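Local coordinates for protein putative superoxide reductase (Thermotoga maritima, PDB 3QZB) that probably catalyses the one-electron reduction of superoxide to hydrogen peroxide at a mononuclear iron centre, taking its electrons from reduced rubredoxin, at residues E27-I33 and H130-S136; E62-I68 and L124-H130; Y86-G92 and V103-V109; R117-A123 and S135-V141. All blocks are in the same frame, centred on the assembly; numbering follows the deposited sequence.

Contact 1 of 4, residues E27-I33 and H130-S136; sequences EKHVPVI and HGLWESS. With FE (Fe (III) ion), chain B.
Glu27 to Val30 form a type I turn leading into strand 31-33, which runs almost parallel to strand 131-136 (axes 6.6 Å apart, 17° between directions); Val30 lies opposite Trp133, Pro31 opposite Glu134. Metal coordination joins the ends: His29 NE2 and His130 ND1 each bind FE at 2.2 Å, so His29 NE2 lies 3.0 Å from His130 ND1. Among aromatic contacts, His29 (chi1 m) and Trp133 (chi1 m) make an offset stack, centroids 4.7 Å apart and planes at 12°, with His29 CB 3.3 Å from the centroid of the tryptophan five-membered ring. Within the segments, Glu27 OE2 accepts from His29 ND1 (2.7 Å), orienting that ring, and Trp133 NE1 donates to backbone His130 O (2.8 Å). Farther along, Ser135 OG donates to Pro31 O at 2.6 Å, and a water joins it to Ile33 N. Apolar packing sets Pro31 CD 3.8 Å from Trp133 CB. With His57, His63 and Cys127 completing the ligands, this is one wall of the FeN4S centre of superoxide reductases.

Contact 2 of 4, residues E62-I68 and L124-H130; sequences EHHIRWI and LSYCNIH. With FE (Fe (III) ion), chain B.
Trp67 and Tyr126 make the apolar centre: Tyr126 CB sits 3.4 Å from the centroid of the Trp67 six-membered ring, 15° off its normal, and Trp67 CH2 reaches Leu124 CD2 at 3.9 Å. The p rotamer of Trp67 and t rotamer of Tyr126 leave the rings slid apart with little overlap. On the other face of the sheet Ile65 CD1 meets Cys127 CB at 3.7 Å.

Strands 65-68 and 124-127 are antiparallel (167°, axes 4.7 Å apart). Ile65 and Cys127 are a non-hydrogen-bonded pair, Trp67 and Tyr126 a hydrogen-bonded one, and the one-residue shift between them is a beta bulge, with Arg66 at helical phi/psi (-83°/-41°). Arg66 N donates to Tyr126 O (2.8 Å), Tyr126 N to Trp67 O (3.1 Å).

Past the strands, Asn128 ties the loops together: its N donates to His64 O, its OD1 accepts from His64 N, and its ND2 donates to Glu62 O, each at 3.0 Å. Ile129 CD1 covers one face of the His63 ring, 3.6 Å from its centroid. Ligation of FE by His63 NE2 (2.2 Å), Cys127 SG (2.3 Å) and His130 ND1 (2.2 Å) closes the edge. Ile129 N donates to Cys127 SG at 3.5 Å and His130 N weakly at 3.4 Å; such N-H...S bonds draw charge from a thiolate, so they probably help tune the iron potential.

Contact 3 of 4, residues Y86-G92 and V103-V109; sequences YEFNAHG and VYTEPTV
Two main-chain hydrogen bonds anchor the pairing: Thr105 N to Ala90 O at 2.8 Å (164° at the hydrogen) and Gly92 N to Val103 O at 3.1 Å (146°). They flank the single backbone bridge of His91 with Tyr104, whose CA atoms are 4.6 Å apart. A weak bond from Ala90 N to Thr105 OG1 (3.4 Å) adds a side-chain acceptor, and that hydroxyl is also hydrogen-bonded to Val83 O of the fourth subunit. The two segments run in roughly opposite directions, 158° apart end to end.

At Gly92 the chain takes positive phi (79°), and Gly92 CA rests on the Tyr104 ring, 3.8 Å from its centroid; a CB here would clash with Tyr104. Toward the other end the chain turns a corner at Pro107, centre of an inverse gamma turn. Phe88 (chi1 m) lies against that corner: Pro107 CA is 3.7 Å from its ring centroid, 15° off the normal, while Val109 CB stands at the ring edge, 4.1 Å from Phe88 CZ. Ala90 CB contacts Val103 CG1 at 4.0 Å, and Tyr86 CD1 touches Val109 CG2 at 3.7 Å.

Residues 103-106 also pair antiparallel with a strand of the fourth subunit. The chemistry thus divides along the segments: backbone bonds hold the 90-92 end, whereas Phe88 packs on the proline corner and Tyr86 of strand 81-87 meets Val109 of the opposing sheet.

Contact 4 of 4, residues R117-A123 and S135-V141; sequences RSGTIIA and SSQKITV
Ile121 buries 81 Å² of its surface against strand 135-141, more than any other residue of the pair. Its backbone makes a hydrogen-bonded pair with Gln137 (Ile121 N to Gln137 O 2.8 Å, Gln137 N to Ile121 O 2.9 Å), and its side chain, chi1 m and chi2 t, places Ile121 CG1 4.0 Å from Ile139 CG2 on the face shared with Ala123 and Ser135. Near one end Ser135 pairs with Ala123, with Ser135 N to Ala123 O at 3.0 Å and Ala123 N to Ser135 O at 2.9 Å; its hydroxyl is given to Pro31 O. The two segments are the outer arms of the beta hairpin 119-127/131-141, antiparallel at 148° with axes 4.5 Å apart, part of the immunoglobulin-like sandwich. Ile33 of the opposing sheet packs on Ile121, Ala123 and Ser135. At the far end Ser118 (chi1 m) accepts from Val141 N through OG at 2.9 Å, while a water bridges Ser118 N and Val141 O. Gly119 is in register with Ile139, giving Gly119 N to Ile139 O at 3.1 Å and Ile139 N to Gly119 O at 2.9 Å. Lys138 folds back along the other face, its NZ donating to Gly119 O at 3.0 Å and forming a salt bridge with Asp75.

In the fold
Contacts 1 and 2 share His130 and the iron, which they approach from different elements: contact 1 sets two sheets against each other, contact 2 joins neighbouring strands within one. Contact 4 continues strands 119-127 and 131-141 away from the metal, its centre 23 Å from that of contact 2, and depends mainly on regular backbone pairing. Contact 3 is buried but metal-free; it touches contact 2 through strand 81-87, where Tyr86 N lies 2.8 Å from Ile68 O, and has no touch with contacts 1 or 4. Contacts 2 and 3 are the more buried pair, whereas 1 and 4 are partly buried. Ligation marks the iron end; subunit neighbours border all four.

Contact 1 of 4, residues E27-I33 and H130-S136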
# COMPACT_ATOMS: atom_id res chain seq x y z
N GLU A 27 9.36 3.81 25.21
CA GLU A 27 8.12 3.78 24.45
C GLU A 27 8.22 2.73 23.34
O GLU A 27 8.99 2.91 22.38
CB GLU A 27 7.80 5.16 23.90
CG GLU A 27 6.59 5.21 22.96
CD GLU A 27 5.32 4.61 23.53
OE1 GLU A 27 4.77 5.24 24.49
OE2 GLU A 27 4.91 3.56 23.04
N LYS A 28 7.45 1.64 23.44
CA LYS A 28 7.46 0.56 22.50
C LYS A 28 7.12 0.99 21.07
O LYS A 28 7.53 0.30 20.13
CB LYS A 28 6.50 -0.53 22.94
CG LYS A 28 5.04 -0.15 22.94
CD LYS A 28 4.07 -1.25 23.34
CE LYS A 28 4.21 -1.78 24.68
NZ LYS A 28 3.84 -0.71 25.63
N HIS A 29 6.34 2.05 20.88
CA HIS A 29 5.88 2.39 19.56
C HIS A 29 6.90 3.10 18.68
O HIS A 29 6.64 3.25 17.48
CB HIS A 29 4.63 3.26 19.66
CG HIS A 29 3.41 2.55 20.10
ND1 HIS A 29 2.94 2.57 21.40
CD2 HIS A 29 2.60 1.73 19.41
CE1 HIS A 29 1.84 1.82 21.43
NE2 HIS A 29 1.64 1.27 20.25
N VAL A 30 8.03 3.52 19.21
CA VAL A 30 8.95 4.34 18.42
C VAL A 30 9.58 3.47 17.31
O VAL A 30 10.17 2.41 17.60
CB VAL A 30 10.04 4.94 19.29
CG1 VAL A 30 11.05 5.67 18.40
CG2 VAL A 30 9.42 5.85 20.39
N PRO A 31 9.53 3.93 16.04
CA PRO A 31 10.24 3.17 14.98
C PRO A 31 11.72 3.51 15.06
O PRO A 31 12.07 4.69 15.01
CB PRO A 31 9.55 3.65 13.71
CG PRO A 31 9.13 5.05 14.00
CD PRO A 31 8.75 5.05 15.50
N VAL A 32 12.56 2.51 15.20
CA VAL A 32 13.98 2.70 15.39
C VAL A 32 14.74 2.42 14.08
O VAL A 32 14.59 1.34 13.51
CB VAL A 32 14.54 1.83 16.51
CG1 VAL A 32 16.06 2.03 16.64
CG2 VAL A 32 13.81 2.16 17.84
N ILE A 33 15.46 3.43 13.60
CA ILE A 33 16.24 3.36 12.36
C ILE A 33 17.65 2.84 12.65
O ILE A 33 18.30 3.35 13.58
CB ILE A 33 16.36 4.76 11.75
CG1 ILE A 33 14.99 5.32 11.33
CG2 ILE A 33 17.28 4.70 10.49
CD1 ILE A 33 14.96 6.83 11.16
N HIS A 130 -2.92 2.84 18.39
CA HIS A 130 -2.14 3.88 19.02
C HIS A 130 -1.54 4.89 18.03
O HIS A 130 -0.59 5.62 18.37
CB HIS A 130 -1.00 3.28 19.87
CG HIS A 130 -1.50 2.44 21.01
ND1 HIS A 130 -1.18 1.09 21.15
CD2 HIS A 130 -2.25 2.78 22.10
CE1 HIS A 130 -1.74 0.66 22.27
NE2 HIS A 130 -2.39 1.64 22.86
N GLY A 131 -2.12 4.96 16.84
CA GLY A 131 -1.78 6.02 15.91
C GLY A 131 -0.35 6.02 15.40
O GLY A 131 0.28 4.97 15.21
N LEU A 132 0.10 7.21 15.02
CA LEU A 132 1.32 7.47 14.29
C LEU A 132 2.49 7.86 15.19
O LEU A 132 2.34 8.63 16.16
CB LEU A 132 1.10 8.63 13.30
CG LEU A 132 0.14 8.30 12.13
CD1 LEU A 132 -0.19 9.64 11.38
CD2 LEU A 132 0.70 7.30 11.18
N TRP A 133 3.69 7.42 14.77
CA TRP A 133 4.94 7.61 15.48
C TRP A 133 6.03 7.84 14.46
O TRP A 133 6.01 7.28 13.37
CB TRP A 133 5.26 6.32 16.28
CG TRP A 133 4.19 6.02 17.28
CD1 TRP A 133 2.98 5.44 17.02
CD2 TRP A 133 4.15 6.41 18.65
NE1 TRP A 133 2.22 5.42 18.17
CE2 TRP A 133 2.90 6.05 19.16
CE3 TRP A 133 5.06 7.08 19.48
CZ2 TRP A 133 2.56 6.25 20.51
CZ3 TRP A 133 4.72 7.28 20.80
CH2 TRP A 133 3.48 6.91 21.30
N GLU A 134 7.04 8.63 14.85
CA GLU A 134 8.16 8.94 13.94
C GLU A 134 9.50 8.98 14.62
O GLU A 134 9.59 9.14 15.85
CB GLU A 134 7.92 10.25 13.17
CG GLU A 134 8.00 11.48 13.99
CD GLU A 134 7.86 12.73 13.14
OE1 GLU A 134 8.45 12.83 12.06
OE2 GLU A 134 7.24 13.67 13.62
N SER A 135 10.52 8.88 13.81
CA SER A 135 11.90 9.17 14.21
C SER A 135 12.68 9.57 12.95
O SER A 135 12.23 9.36 11.84
CB SER A 135 12.54 7.98 14.88
OG SER A 135 12.84 6.97 13.99
N SER A 136 13.88 10.11 13.14
CA SER A 136 14.70 10.52 12.02
C SER A 136 16.17 10.47 12.34
O SER A 136 16.55 10.45 13.50
CB SER A 136 14.32 11.92 11.55
OG SER A 136 14.68 12.92 12.48
FE FE B . 0.05 -0.13 19.83
O HOH W 1 15.38 6.05 14.98

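Contact 2 of 4, residues E62-I68 and L124-H130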
# COMPACT_ATOMS: atom_id res chain seq x y z
N GLU A 62 -6.30 -8.08 17.48
CA GLU A 62 -6.87 -6.85 17.96
C GLU A 62 -5.92 -5.66 18.02
O GLU A 62 -6.38 -4.52 17.94
CB GLU A 62 -7.50 -7.08 19.37
CG GLU A 62 -8.55 -8.19 19.42
CD GLU A 62 -8.01 -9.66 19.38
OE1 GLU A 62 -6.79 -9.94 19.60
OE2 GLU A 62 -8.87 -10.57 19.18
N HIS A 63 -4.62 -5.94 18.16
CA HIS A 63 -3.64 -4.87 18.43
C HIS A 63 -2.33 -5.24 17.76
O HIS A 63 -1.66 -6.19 18.16
CB HIS A 63 -3.43 -4.70 19.92
CG HIS A 63 -2.47 -3.61 20.29
ND1 HIS A 63 -1.80 -3.62 21.49
CD2 HIS A 63 -2.01 -2.53 19.60
CE1 HIS A 63 -0.99 -2.57 21.52
NE2 HIS A 63 -1.10 -1.87 20.38
N HIS A 64 -1.90 -4.42 16.80
CA HIS A 64 -0.69 -4.71 16.04
C HIS A 64 -0.21 -3.49 15.31
O HIS A 64 -0.97 -2.57 15.01
CB HIS A 64 -0.98 -5.85 15.02
CG HIS A 64 -2.19 -5.59 14.15
ND1 HIS A 64 -3.40 -6.19 14.39
CD2 HIS A 64 -2.38 -4.79 13.08
CE1 HIS A 64 -4.27 -5.76 13.49
NE2 HIS A 64 -3.69 -4.88 12.70
N ILE A 65 1.08 -3.50 15.00
CA ILE A 65 1.65 -2.49 14.07
C ILE A 65 1.32 -2.86 12.65
O ILE A 65 1.55 -3.96 12.19
CB ILE A 65 3.17 -2.43 14.27
CG1 ILE A 65 3.55 -2.14 15.73
CG2 ILE A 65 3.79 -1.42 13.28
CD1 ILE A 65 2.95 -0.88 16.28
N ARG A 66 0.71 -1.92 11.94
CA ARG A 66 0.26 -2.11 10.56
C ARG A 66 1.37 -1.90 9.51
O ARG A 66 1.40 -2.61 8.52
CB ARG A 66 -0.86 -1.11 10.28
CG ARG A 66 -2.17 -1.36 11.02
CD ARG A 66 -2.99 -2.42 10.35
NE ARG A 66 -4.32 -2.60 10.91
CZ ARG A 66 -5.33 -1.79 10.72
NH1 ARG A 66 -5.21 -0.72 9.97
NH2 ARG A 66 -6.52 -2.05 11.28
N TRP A 67 2.19 -0.89 9.71
CA TRP A 67 3.19 -0.50 8.70
C TRP A 67 4.25 0.38 9.26
O TRP A 67 4.09 1.04 10.28
CB TRP A 67 2.51 0.08 7.44
CG TRP A 67 1.56 1.24 7.61
CD1 TRP A 67 0.20 1.16 7.50
CD2 TRP A 67 1.83 2.64 7.93
NE1 TRP A 67 -0.37 2.38 7.62
CE2 TRP A 67 0.59 3.32 7.89
CE3 TRP A 67 2.97 3.38 8.22
CZ2 TRP A 67 0.48 4.69 8.11
CZ3 TRP A 67 2.86 4.73 8.43
CH2 TRP A 67 1.62 5.37 8.37
N ILE A 68 5.35 0.44 8.49
CA ILE A 68 6.40 1.44 8.57
C ILE A 68 6.52 2.03 7.16
O ILE A 68 6.47 1.26 6.18
CB ILE A 68 7.72 0.78 8.97
CG1 ILE A 68 7.71 0.39 10.45
CG2 ILE A 68 8.93 1.70 8.64
CD1 ILE A 68 8.76 -0.66 10.80
N LEU A 124 8.19 6.60 9.72
CA LEU A 124 6.83 6.82 10.24
C LEU A 124 6.20 5.45 10.38
O LEU A 124 6.21 4.64 9.46
CB LEU A 124 6.04 7.65 9.25
CG LEU A 124 4.61 8.08 9.67
CD1 LEU A 124 4.62 9.09 10.73
CD2 LEU A 124 3.83 8.55 8.44
N SER A 125 5.61 5.18 11.56
CA SER A 125 4.94 3.90 11.76
C SER A 125 3.54 4.10 12.31
O SER A 125 3.24 5.17 12.88
CB SER A 125 5.77 3.00 12.68
OG SER A 125 5.98 3.60 13.92
N TYR A 126 2.71 3.09 12.16
CA TYR A 126 1.30 3.17 12.49
C TYR A 126 0.87 1.90 13.22
O TYR A 126 1.02 0.80 12.71
CB TYR A 126 0.46 3.33 11.20
CG TYR A 126 -1.02 3.42 11.45
CD1 TYR A 126 -1.57 4.46 12.18
CD2 TYR A 126 -1.85 2.45 11.00
CE1 TYR A 126 -2.93 4.48 12.47
CE2 TYR A 126 -3.22 2.45 11.27
CZ TYR A 126 -3.73 3.47 12.02
OH TYR A 126 -5.08 3.50 12.37
N CYS A 127 0.29 2.11 14.41
CA CYS A 127 -0.37 1.07 15.21
C CYS A 127 -1.85 1.17 14.96
O CYS A 127 -2.40 2.25 14.78
CB CYS A 127 -0.03 1.31 16.68
SG CYS A 127 -0.95 0.13 17.74
N ASN A 128 -2.50 0.02 14.89
CA ASN A 128 -3.95 0.01 14.61
C ASN A 128 -4.80 0.68 15.70
O ASN A 128 -5.93 1.08 15.40
CB ASN A 128 -4.48 -1.37 14.28
CG ASN A 128 -4.61 -2.28 15.47
OD1 ASN A 128 -3.84 -2.18 16.43
ND2 ASN A 128 -5.57 -3.21 15.42
N ILE A 129 -4.26 0.87 16.92
CA ILE A 129 -5.01 1.55 17.96
C ILE A 129 -4.25 2.69 18.62
O ILE A 129 -4.85 3.47 19.35
CB ILE A 129 -5.53 0.54 19.05
CG1 ILE A 129 -4.40 -0.03 19.88
CG2 ILE A 129 -6.40 -0.50 18.39
CD1 ILE A 129 -4.84 -1.07 20.92
N HIS A 130 -2.92 2.84 18.39
CA HIS A 130 -2.14 3.88 19.02
C HIS A 130 -1.54 4.89 18.03
O HIS A 130 -0.59 5.62 18.37
CB HIS A 130 -1.00 3.28 19.87
CG HIS A 130 -1.50 2.44 21.01
ND1 HIS A 130 -1.18 1.09 21.15
CD2 HIS A 130 -2.25 2.78 22.10
CE1 HIS A 130 -1.74 0.66 22.27
NE2 HIS A 130 -2.39 1.64 22.86
FE FE B . 0.05 -0.13 19.83
O HOH W 2 -6.59 2.08 11.00

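Contact 3 of 4, residues Y86-G92 and V103-V109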
# COMPACT_ATOMS: atom_id res chain seq x y z
N TYR A 86 5.94 -0.28 3.93
CA TYR A 86 6.20 -1.69 4.24
C TYR A 86 5.11 -2.15 5.21
O TYR A 86 5.07 -1.70 6.37
CB TYR A 86 7.61 -1.83 4.85
CG TYR A 86 8.68 -1.08 4.06
CD1 TYR A 86 9.19 -1.63 2.87
CD2 TYR A 86 9.05 0.20 4.41
CE1 TYR A 86 10.11 -0.89 2.06
CE2 TYR A 86 9.96 0.90 3.62
CZ TYR A 86 10.47 0.39 2.47
OH TYR A 86 11.36 1.15 1.74
N GLU A 87 4.22 -2.97 4.70
CA GLU A 87 3.03 -3.37 5.42
C GLU A 87 3.22 -4.74 6.04
O GLU A 87 3.71 -5.65 5.36
CB GLU A 87 1.82 -3.39 4.47
CG GLU A 87 1.49 -2.04 3.93
CD GLU A 87 0.24 -2.04 3.09
OE1 GLU A 87 -0.46 -3.05 2.96
OE2 GLU A 87 -0.04 -0.95 2.50
N PHE A 88 2.73 -4.89 7.25
CA PHE A 88 2.82 -6.12 8.05
C PHE A 88 1.39 -6.60 8.23
O PHE A 88 0.68 -5.98 9.06
CB PHE A 88 3.51 -5.82 9.38
CG PHE A 88 4.76 -4.99 9.20
CD1 PHE A 88 5.83 -5.46 8.41
CD2 PHE A 88 4.88 -3.76 9.78
CE1 PHE A 88 6.95 -4.65 8.22
CE2 PHE A 88 6.00 -2.98 9.55
CZ PHE A 88 7.03 -3.44 8.77
N ASN A 89 0.96 -7.58 7.44
CA ASN A 89 -0.45 -7.78 7.23
C ASN A 89 -1.05 -9.06 7.79
O ASN A 89 -2.24 -9.30 7.62
CB ASN A 89 -0.81 -7.61 5.76
CG ASN A 89 -0.62 -6.18 5.28
OD1 ASN A 89 -0.54 -5.27 6.11
ND2 ASN A 89 -0.52 -5.97 3.96
N ALA A 90 -0.25 -9.88 8.47
CA ALA A 90 -0.75 -11.09 9.12
C ALA A 90 -0.64 -10.92 10.62
O ALA A 90 0.43 -10.56 11.13
CB ALA A 90 0.04 -12.31 8.67
N HIS A 91 -1.75 -11.17 11.32
CA HIS A 91 -1.82 -10.97 12.76
C HIS A 91 -2.60 -12.08 13.45
O HIS A 91 -3.33 -11.81 14.41
CB HIS A 91 -2.37 -9.59 13.14
CG HIS A 91 -1.78 -8.49 12.32
ND1 HIS A 91 -0.51 -8.02 12.51
CD2 HIS A 91 -2.28 -7.84 11.27
CE1 HIS A 91 -0.25 -7.11 11.58
NE2 HIS A 91 -1.33 -6.97 10.83
N GLY A 92 -2.46 -13.31 12.97
CA GLY A 92 -3.10 -14.46 13.64
C GLY A 92 -4.57 -14.65 13.34
O GLY A 92 -5.20 -15.52 13.96
N VAL A 103 -0.04 -17.53 10.96
CA VAL A 103 1.04 -16.62 10.54
C VAL A 103 0.85 -15.23 11.13
O VAL A 103 -0.26 -14.65 11.19
CB VAL A 103 1.20 -16.55 9.01
CG1 VAL A 103 -0.12 -16.24 8.29
CG2 VAL A 103 2.31 -15.60 8.56
N TYR A 104 1.99 -14.65 11.54
CA TYR A 104 2.11 -13.27 12.04
C TYR A 104 3.28 -12.60 11.34
O TYR A 104 4.33 -13.22 11.18
CB TYR A 104 2.42 -13.23 13.55
CG TYR A 104 1.34 -13.87 14.41
CD1 TYR A 104 1.22 -15.24 14.53
CD2 TYR A 104 0.45 -13.08 15.09
CE1 TYR A 104 0.21 -15.82 15.29
CE2 TYR A 104 -0.56 -13.66 15.88
CZ TYR A 104 -0.70 -15.04 15.95
OH TYR A 104 -1.72 -15.55 16.73
N THR A 105 3.11 -11.33 10.97
CA THR A 105 4.19 -10.53 10.38
C THR A 105 4.65 -9.51 11.40
O THR A 105 3.85 -8.66 11.85
CB THR A 105 3.74 -9.80 9.12
OG1 THR A 105 3.01 -10.72 8.31
CG2 THR A 105 4.98 -9.22 8.42
N GLU A 106 5.93 -9.59 11.78
CA GLU A 106 6.49 -8.68 12.75
C GLU A 106 6.85 -7.33 12.14
O GLU A 106 7.21 -7.26 10.96
CB GLU A 106 7.72 -9.27 13.45
CG GLU A 106 7.41 -10.55 14.27
CD GLU A 106 6.56 -10.21 15.48
OE1 GLU A 106 7.09 -9.55 16.37
OE2 GLU A 106 5.37 -10.56 15.54
N PRO A 107 6.82 -6.27 12.95
CA PRO A 107 7.08 -4.92 12.42
C PRO A 107 8.56 -4.55 12.40
O PRO A 107 9.05 -3.71 13.12
CB PRO A 107 6.27 -4.01 13.31
CG PRO A 107 6.32 -4.69 14.65
CD PRO A 107 6.24 -6.19 14.31
N THR A 108 9.23 -5.25 11.49
CA THR A 108 10.66 -5.17 11.24
C THR A 108 10.78 -5.18 9.73
O THR A 108 10.12 -5.95 9.06
CB THR A 108 11.44 -6.36 11.90
OG1 THR A 108 11.12 -6.43 13.28
CG2 THR A 108 12.96 -6.15 11.74
N VAL A 109 11.59 -4.27 9.18
CA VAL A 109 11.82 -4.30 7.74
C VAL A 109 13.25 -3.83 7.45
O VAL A 109 13.75 -2.93 8.07
CB VAL A 109 10.75 -3.49 6.96
CG1 VAL A 109 10.84 -1.98 7.28
CG2 VAL A 109 10.85 -3.79 5.43

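Contact 4 of 4, residues R117-A123 and S135-V141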
# COMPACT_ATOMS: atom_id res chain seq x y z
N ARG A 117 22.87 12.19 -2.76
CA ARG A 117 23.10 13.38 -2.01
C ARG A 117 22.77 13.14 -0.54
O ARG A 117 21.89 12.35 -0.23
CB ARG A 117 22.22 14.59 -2.51
CG ARG A 117 22.20 14.84 -4.04
CD ARG A 117 21.81 16.25 -4.44
NE ARG A 117 20.47 16.67 -4.03
CZ ARG A 117 19.38 16.64 -4.78
NH1 ARG A 117 19.30 15.98 -5.94
NH2 ARG A 117 18.34 17.29 -4.35
N SER A 118 23.39 13.92 0.35
CA SER A 118 23.15 13.81 1.79
C SER A 118 21.74 14.26 2.15
O SER A 118 21.13 15.06 1.46
CB SER A 118 24.13 14.68 2.56
OG SER A 118 25.45 14.23 2.31
N GLY A 119 21.21 13.74 3.25
CA GLY A 119 19.89 14.06 3.66
C GLY A 119 19.54 13.47 4.99
O GLY A 119 20.44 13.15 5.77
N THR A 120 18.24 13.36 5.24
CA THR A 120 17.68 12.84 6.47
C THR A 120 16.73 11.72 6.15
O THR A 120 15.87 11.85 5.29
CB THR A 120 16.98 13.92 7.27
OG1 THR A 120 17.88 15.00 7.51
CG2 THR A 120 16.48 13.43 8.61
N ILE A 121 16.89 10.59 6.86
CA ILE A 121 15.96 9.45 6.82
C ILE A 121 14.88 9.70 7.88
O ILE A 121 15.22 9.97 9.03
CB ILE A 121 16.70 8.12 7.08
CG1 ILE A 121 17.81 7.87 6.09
CG2 ILE A 121 15.69 6.95 7.16
CD1 ILE A 121 18.84 6.82 6.55
N ILE A 122 13.62 9.62 7.51
CA ILE A 122 12.47 9.76 8.41
C ILE A 122 11.67 8.46 8.37
O ILE A 122 11.29 7.99 7.30
CB ILE A 122 11.60 10.97 8.06
CG1 ILE A 122 12.39 12.30 8.03
CG2 ILE A 122 10.45 11.08 9.06
CD1 ILE A 122 11.58 13.45 7.44
N ALA A 123 11.44 7.87 9.53
CA ALA A 123 10.60 6.69 9.66
C ALA A 123 9.26 7.11 10.31
O ALA A 123 9.25 7.87 11.29
CB ALA A 123 11.28 5.63 10.54
N SER A 135 10.52 8.88 13.81
CA SER A 135 11.90 9.17 14.21
C SER A 135 12.68 9.57 12.95
O SER A 135 12.23 9.36 11.84
CB SER A 135 12.54 7.98 14.88
OG SER A 135 12.84 6.97 13.99
N SER A 136 13.88 10.11 13.14
CA SER A 136 14.70 10.52 12.02
C SER A 136 16.17 10.47 12.34
O SER A 136 16.55 10.45 13.50
CB SER A 136 14.32 11.92 11.55
OG SER A 136 14.68 12.92 12.48
N GLN A 137 16.97 10.38 11.28
CA GLN A 137 18.44 10.23 11.40
C GLN A 137 19.07 10.85 10.15
O GLN A 137 18.68 10.53 9.04
CB GLN A 137 18.80 8.69 11.45
CG GLN A 137 20.14 8.33 11.71
CD GLN A 137 20.15 6.96 12.11
OE1 GLN A 137 19.44 6.57 13.07
NE2 GLN A 137 20.91 6.20 11.43
N LYS A 138 20.12 11.65 10.36
CA LYS A 138 20.91 12.16 9.25
C LYS A 138 21.73 11.05 8.59
O LYS A 138 22.20 10.15 9.28
CB LYS A 138 21.86 13.21 9.77
CG LYS A 138 22.50 14.13 8.76
CD LYS A 138 21.45 15.20 8.32
CE LYS A 138 21.94 16.12 7.19
NZ LYS A 138 22.48 15.34 6.00
N ILE A 139 21.96 11.18 7.28
CA ILE A 139 22.91 10.31 6.55
C ILE A 139 23.72 11.23 5.63
O ILE A 139 23.18 12.09 4.93
CB ILE A 139 22.24 9.13 5.84
CG1 ILE A 139 23.28 8.16 5.28
CG2 ILE A 139 21.20 9.65 4.82
CD1 ILE A 139 22.69 6.79 4.92
N THR A 140 25.03 11.01 5.67
CA THR A 140 25.96 11.80 4.84
C THR A 140 26.37 10.92 3.66
O THR A 140 26.70 9.73 3.82
CB THR A 140 27.19 12.18 5.66
OG1 THR A 140 26.77 13.01 6.75
CG2 THR A 140 28.21 12.92 4.82
N VAL A 141 26.35 11.49 2.46
CA VAL A 141 26.71 10.79 1.24
C VAL A 141 27.93 11.51 0.66
O VAL A 141 27.94 12.74 0.54
CB VAL A 141 25.54 10.81 0.24
CG1 VAL A 141 25.92 10.09 -1.04
CG2 VAL A 141 24.28 10.17 0.90
O HOH W 3 26.11 14.63 -0.67